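Cycloalternan-forming enzyme (PDB 5F7U) is a large multidomain protein of glycoside hydrolase family 31, with a TIM-barrel domain flanked by beta-rich domains and a C-terminal family 6 carbohydrate-binding module. Local coordinates at residues Y1007-K1012 with G1038-V1043. The protein carries 1 engineered substitution. Sequence-based numbering, arbitrary orientation.
Sequences YINGKK and GNNQVV
With CG anti to its carbonyl carbon (chi1 -61°), Asn-1009 turns its carboxamide back across the gap to strand 1039-1045. Its positive phi and psi befit the first corner of the type I' turn Ile-1008 to Lys-1011, which joins strands 1002-1008 and 1011-1017 as a beta-hairpin in the family 6 carbohydrate-binding module. Strand 1002-1008 pairs with 1039-1045 through hydrogen-bonded Tyr-1007 and Val-1043, then non-hydrogen-bonded Ile-1008 and Val-1042. Asn-1009 N gives a nearly straight bond to Gln-1041 O at 2.8 Å. The side chain then takes over: Asn-1009 OD1 accepts from Gln-1041 N at 2.9 Å, the donor above the carbonyl plane, a bond the backbone carbonyl of Asn-1009 would take in a continued strand pair. On their shared face Ile-1008 and Val-1042 lie side by side, Ile-1008 CD1 3.6 Å from Val-1042 CG1, and Val-1033 and Leu-1035 pack on Ile-1008. A water accepts from Gly-1010 N and lies 3.2 Å from both Gln-1041 O and OE1, within donating distance; Gln-1041 NE2 bonds Glu-977. Asn-1040 OD1 is gripped twice, by Gln-1036 N and, on a lone pair, by Asn-1009 ND2 at 2.8 Å, with OD1 itself in the amide plane of Asn-1009.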
loop_
_atom_site.group_PDB
_atom_site.type_symbol
_atom_site.label_atom_id
_atom_site.label_comp_id
_atom_site.label_asym_id
_atom_site.label_seq_id
_atom_site.Cartn_x
_atom_site.Cartn_y
_atom_site.Cartn_z
ATOM N N TYR A 1007 32.443 1.374 32.030
ATOM C CA TYR A 1007 32.774 0.194 31.236
ATOM C C TYR A 1007 32.440 0.519 29.795
ATOM O O TYR A 1007 31.302 0.914 29.489
ATOM C CB TYR A 1007 31.952 -1.012 31.689
ATOM C CG TYR A 1007 32.269 -1.474 33.089
ATOM C CD1 TYR A 1007 31.686 -0.861 34.202
ATOM C CD2 TYR A 1007 33.153 -2.537 33.299
ATOM C CE1 TYR A 1007 31.975 -1.300 35.493
ATOM C CE2 TYR A 1007 33.436 -2.992 34.579
ATOM C CZ TYR A 1007 32.852 -2.367 35.670
ATOM O OH TYR A 1007 33.156 -2.821 36.934
ATOM N N ILE A 1008 33.420 0.335 28.915
ATOM C CA ILE A 1008 33.228 0.554 27.486
ATOM C C ILE A 1008 33.344 -0.810 26.837
ATOM O O ILE A 1008 34.443 -1.383 26.787
ATOM C CB ILE A 1008 34.299 1.513 26.882
ATOM C CG1 ILE A 1008 34.415 2.836 27.674
ATOM C CG2 ILE A 1008 34.022 1.729 25.380
ATOM C CD1 ILE A 1008 33.168 3.701 27.653
ATOM N N ASN A 1009 32.211 -1.347 26.379
ATOM C CA ASN A 1009 32.174 -2.719 25.870
ATOM C C ASN A 1009 32.930 -3.680 26.793
ATOM O O ASN A 1009 33.716 -4.504 26.324
ATOM C CB ASN A 1009 32.759 -2.771 24.451
ATOM C CG ASN A 1009 31.985 -1.928 23.480
ATOM O OD1 ASN A 1009 30.745 -1.980 23.432
ATOM N ND2 ASN A 1009 32.709 -1.137 22.684
ATOM N N GLY A 1010 32.684 -3.549 28.100
ATOM C CA GLY A 1010 33.272 -4.426 29.127
ATOM C C GLY A 1010 34.614 -4.008 29.723
ATOM O O GLY A 1010 35.079 -4.630 30.689
ATOM N N LYS A 1011 35.244 -2.980 29.145
ATOM C CA LYS A 1011 36.584 -2.529 29.580
ATOM C C LYS A 1011 36.422 -1.393 30.585
ATOM O O LYS A 1011 35.861 -0.347 30.256
ATOM C CB LYS A 1011 37.430 -2.083 28.371
ATOM C CG LYS A 1011 38.894 -1.780 28.710
ATOM C CD LYS A 1011 39.644 -1.265 27.492
ATOM C CE LYS A 1011 41.146 -1.262 27.741
ATOM N NZ LYS A 1011 41.859 -0.841 26.496
ATOM N N LYS A 1012 36.924 -1.619 31.798
ATOM C CA LYS A 1012 36.696 -0.732 32.946
ATOM C C LYS A 1012 37.720 0.399 33.042
ATOM O O LYS A 1012 38.907 0.199 32.813
ATOM C CB LYS A 1012 36.748 -1.582 34.223
ATOM C CG LYS A 1012 36.454 -0.882 35.547
ATOM C CD LYS A 1012 36.482 -1.851 36.728
ATOM C CE LYS A 1012 37.870 -2.403 37.024
ATOM N NZ LYS A 1012 37.927 -3.078 38.356
ATOM N N GLY A 1038 29.153 -0.193 15.244
ATOM C CA GLY A 1038 27.875 -0.628 15.787
ATOM C C GLY A 1038 27.588 0.048 17.111
ATOM O O GLY A 1038 28.114 1.126 17.420
ATOM N N ASN A 1039 26.763 -0.624 17.895
ATOM C CA ASN A 1039 26.335 -0.134 19.175
ATOM C C ASN A 1039 27.431 -0.418 20.223
ATOM O O ASN A 1039 27.823 -1.579 20.435
ATOM C CB ASN A 1039 25.014 -0.821 19.523
ATOM C CG ASN A 1039 24.372 -0.272 20.764
ATOM O OD1 ASN A 1039 24.935 0.571 21.452
ATOM N ND2 ASN A 1039 23.164 -0.746 21.057
ATOM N N ASN A 1040 27.928 0.635 20.866
ATOM C CA ASN A 1040 28.905 0.469 21.940
ATOM C C ASN A 1040 28.182 0.546 23.264
ATOM O O ASN A 1040 27.411 1.483 23.501
ATOM C CB ASN A 1040 29.979 1.560 21.878
ATOM C CG ASN A 1040 30.888 1.416 20.669
ATOM O OD1 ASN A 1040 31.934 0.798 20.766
ATOM N ND2 ASN A 1040 30.482 1.970 19.521
ATOM N N GLN A 1041 28.417 -0.442 24.119
ATOM C CA GLN A 1041 27.786 -0.472 25.436
ATOM C C GLN A 1041 28.632 0.370 26.369
ATOM O O GLN A 1041 29.774 0.007 26.641
ATOM C CB GLN A 1041 27.676 -1.913 25.960
ATOM C CG GLN A 1041 27.083 -2.002 27.368
ATOM C CD GLN A 1041 27.066 -3.404 27.956
ATOM O OE1 GLN A 1041 28.088 -4.108 27.990
ATOM N NE2 GLN A 1041 25.900 -3.809 28.463
ATOM N N VAL A 1042 28.071 1.479 26.855
ATOM C CA VAL A 1042 28.799 2.378 27.764
ATOM C C VAL A 1042 28.048 2.451 29.087
ATOM O O VAL A 1042 26.951 3.008 29.147
ATOM C CB VAL A 1042 29.016 3.777 27.137
ATOM C CG1 VAL A 1042 29.741 4.725 28.095
ATOM C CG2 VAL A 1042 29.782 3.661 25.820
ATOM N N VAL A 1043 28.640 1.870 30.129
ATOM C CA VAL A 1043 27.987 1.759 31.438
ATOM C C VAL A 1043 28.732 2.595 32.467
ATOM O O VAL A 1043 29.921 2.385 32.716
ATOM C CB VAL A 1043 27.901 0.289 31.944
ATOM C CG1 VAL A 1043 27.078 0.213 33.227
ATOM C CG2 VAL A 1043 27.325 -0.650 30.886
HETATM O O HOH W 1 30.330 -2.053 28.985
#